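Local coordinates for DUAL specificity protein phosphatase 14 (Homo sapiens, PDB 2WGP) that removes phosphate from tyrosine, serine and threonine residues of proteins, inactivating the MAP kinases ERK, JNK and p38 and dampening T-cell receptor signalling, at residues A112-S117 against R144-P149. Sequence-based numbering, arbitrary orientation.
Sequences AGVSRS and RPVIRP. With PO4 (phosphate ion), chain C.
Arg144 lays the edge of its guanidinium along the outer side of the loop 112-117 and gives two N-H groups to successive carbonyls. NE meets Gly113 O at 2.8 Å, almost straight (172°) and in the guanidinium plane. NH2 reaches Ala112 O over 3.2 Å in a more bent bond. With CG anti to the backbone N (chi1 -172°) and the chain extended as far as NE, the side chain reaches from just past helix 133-143 to the loop carbonyls. Val146 CG2 lies 3.5 Å above the guanidinium plane, offset toward its rim, and the Val146 side chain crosses that of Val114 at about a right angle, their CG2 atoms 4.2 Å apart. Residues 112-117 are the later part of the P-loop, the HCxxGxxRS signature that also holds the phosphocysteine nucleophile Cys110, and they lead into helix 116-129. The N-H groups of Ala112, Val114, Ser115 and Arg116 bond a phosphate ion, probably from the crystallisation liquor, Val114 N and Ser115 N sharing PO4 O3. Arg116 completes the grip, bending at chi3 to bring NE to PO4 O1 at 2.8 Å and NH2 to PO4 O2, and Glu61 holds its NH1 by a salt bridge. An alanine in place of Arg144 would probably leave the Ala112 and Gly113 carbonyls without the NE and NH2 donors and the loop less firmly set around the anion. Farther along, Arg148 N bonds Val114 O at 2.8 Å, and Val114 CG1 packs 3.7 Å from Arg148 CB. Ser115 OG rests against Pro149 CA, with Asp79 and Asn150 N as its hydrogen-bond partners.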
loop_
_atom_site.group_PDB
_atom_site.type_symbol
_atom_site.label_atom_id
_atom_site.label_comp_id
_atom_site.label_asym_id
_atom_site.label_seq_id
_atom_site.Cartn_x
_atom_site.Cartn_y
_atom_site.Cartn_z
ATOM N N ALA A 112 -16.073 -4.075 23.226
ATOM C CA ALA A 112 -15.077 -4.218 24.285
ATOM C C ALA A 112 -14.981 -3.039 25.244
ATOM O O ALA A 112 -14.331 -3.136 26.269
ATOM C CB ALA A 112 -13.683 -4.515 23.647
ATOM N N GLY A 113 -15.630 -1.923 24.938
ATOM C CA GLY A 113 -15.465 -0.729 25.749
ATOM C C GLY A 113 -14.039 -0.174 25.741
ATOM O O GLY A 113 -13.636 0.515 26.683
ATOM N N VAL A 114 -13.296 -0.436 24.665
ATOM C CA VAL A 114 -11.882 -0.103 24.564
ATOM C C VAL A 114 -11.555 1.013 23.530
ATOM O O VAL A 114 -10.750 1.919 23.798
ATOM C CB VAL A 114 -11.074 -1.414 24.243
ATOM C CG1 VAL A 114 -9.649 -1.123 23.822
ATOM C CG2 VAL A 114 -11.071 -2.348 25.441
ATOM N N SER A 115 -12.155 0.928 22.340
ATOM C CA SER A 115 -11.728 1.723 21.190
ATOM C C SER A 115 -12.843 2.620 20.614
ATOM O O SER A 115 -12.772 3.845 20.744
ATOM C CB SER A 115 -11.128 0.808 20.119
ATOM O OG SER A 115 -10.743 1.528 18.953
ATOM N N ARG A 116 -13.883 2.029 20.036
ATOM C CA ARG A 116 -14.927 2.832 19.378
ATOM C C ARG A 116 -15.626 3.808 20.345
ATOM O O ARG A 116 -15.697 5.011 20.068
ATOM C CB ARG A 116 -15.972 1.950 18.666
ATOM C CG ARG A 116 -15.499 1.341 17.347
ATOM C CD ARG A 116 -16.462 0.281 16.840
ATOM N NE ARG A 116 -16.400 -0.925 17.665
ATOM C CZ ARG A 116 -16.994 -2.079 17.365
ATOM N NH1 ARG A 116 -17.750 -2.214 16.286
ATOM N NH2 ARG A 116 -16.892 -3.085 18.203
ATOM N N SER A 117 -16.162 3.303 21.454
ATOM C CA SER A 117 -16.868 4.158 22.421
ATOM C C SER A 117 -15.955 5.198 23.070
ATOM O O SER A 117 -16.338 6.376 23.201
ATOM C CB SER A 117 -17.638 3.340 23.456
ATOM O OG SER A 117 -16.797 2.555 24.272
ATOM N N ARG A 144 -11.608 4.446 33.002
ATOM C CA ARG A 144 -11.646 3.133 32.363
ATOM C C ARG A 144 -10.241 2.868 31.814
ATOM O O ARG A 144 -9.955 3.224 30.671
ATOM C CB ARG A 144 -12.726 3.130 31.253
ATOM C CG ARG A 144 -12.948 1.747 30.690
ATOM C CD ARG A 144 -14.285 1.505 30.103
ATOM N NE ARG A 144 -14.248 0.225 29.398
ATOM C CZ ARG A 144 -14.473 -0.957 29.968
ATOM N NH1 ARG A 144 -14.809 -1.069 31.251
ATOM N NH2 ARG A 144 -14.347 -2.047 29.246
ATOM N N PRO A 145 -9.340 2.300 32.645
ATOM C CA PRO A 145 -7.932 2.236 32.237
ATOM C C PRO A 145 -7.632 1.335 31.042
ATOM O O PRO A 145 -6.558 1.432 30.467
ATOM C CB PRO A 145 -7.241 1.665 33.476
ATOM C CG PRO A 145 -8.089 1.984 34.581
ATOM C CD PRO A 145 -9.480 1.928 34.068
ATOM N N VAL A 146 -8.578 0.471 30.687
ATOM C CA VAL A 146 -8.394 -0.425 29.552
ATOM C C VAL A 146 -8.571 0.237 28.184
ATOM O O VAL A 146 -8.280 -0.407 27.173
ATOM C CB VAL A 146 -9.324 -1.679 29.625
ATOM C CG1 VAL A 146 -9.054 -2.485 30.912
ATOM C CG2 VAL A 146 -10.781 -1.290 29.471
ATOM N N ILE A 147 -8.987 1.517 28.134
ATOM C CA ILE A 147 -9.200 2.151 26.820
ATOM C C ILE A 147 -7.925 2.194 25.988
ATOM O O ILE A 147 -6.794 2.323 26.511
ATOM C CB ILE A 147 -9.909 3.548 26.854
ATOM C CG1 ILE A 147 -9.035 4.684 27.438
ATOM C CG2 ILE A 147 -11.276 3.421 27.542
ATOM C CD1 ILE A 147 -9.270 6.038 26.731
ATOM N N ARG A 148 -8.126 2.043 24.693
ATOM C CA ARG A 148 -7.041 1.930 23.715
ATOM C C ARG A 148 -7.595 2.124 22.291
ATOM O O ARG A 148 -7.719 1.183 21.526
ATOM C CB ARG A 148 -6.368 0.561 23.853
ATOM C CG ARG A 148 -5.057 0.442 23.138
ATOM C CD ARG A 148 -3.909 0.825 23.993
ATOM N NE ARG A 148 -2.640 0.588 23.334
ATOM C CZ ARG A 148 -1.449 0.890 23.844
ATOM N NH1 ARG A 148 -1.360 1.499 25.007
ATOM N NH2 ARG A 148 -0.339 0.570 23.170
ATOM N N PRO A 149 -7.938 3.370 21.935
ATOM C CA PRO A 149 -8.390 3.638 20.574
ATOM C C PRO A 149 -7.372 3.147 19.566
ATOM O O PRO A 149 -6.154 3.162 19.823
ATOM C CB PRO A 149 -8.484 5.156 20.538
ATOM C CG PRO A 149 -8.812 5.531 21.959
ATOM C CD PRO A 149 -7.967 4.586 22.767
HETATM P P PO4 C . -14.141 -1.956 20.501
HETATM O O1 PO4 C . -14.306 -0.833 19.518
HETATM O O2 PO4 C . -15.280 -2.930 20.616
HETATM O O3 PO4 C . -13.964 -1.371 21.901
HETATM O O4 PO4 C . -12.865 -2.743 20.198
#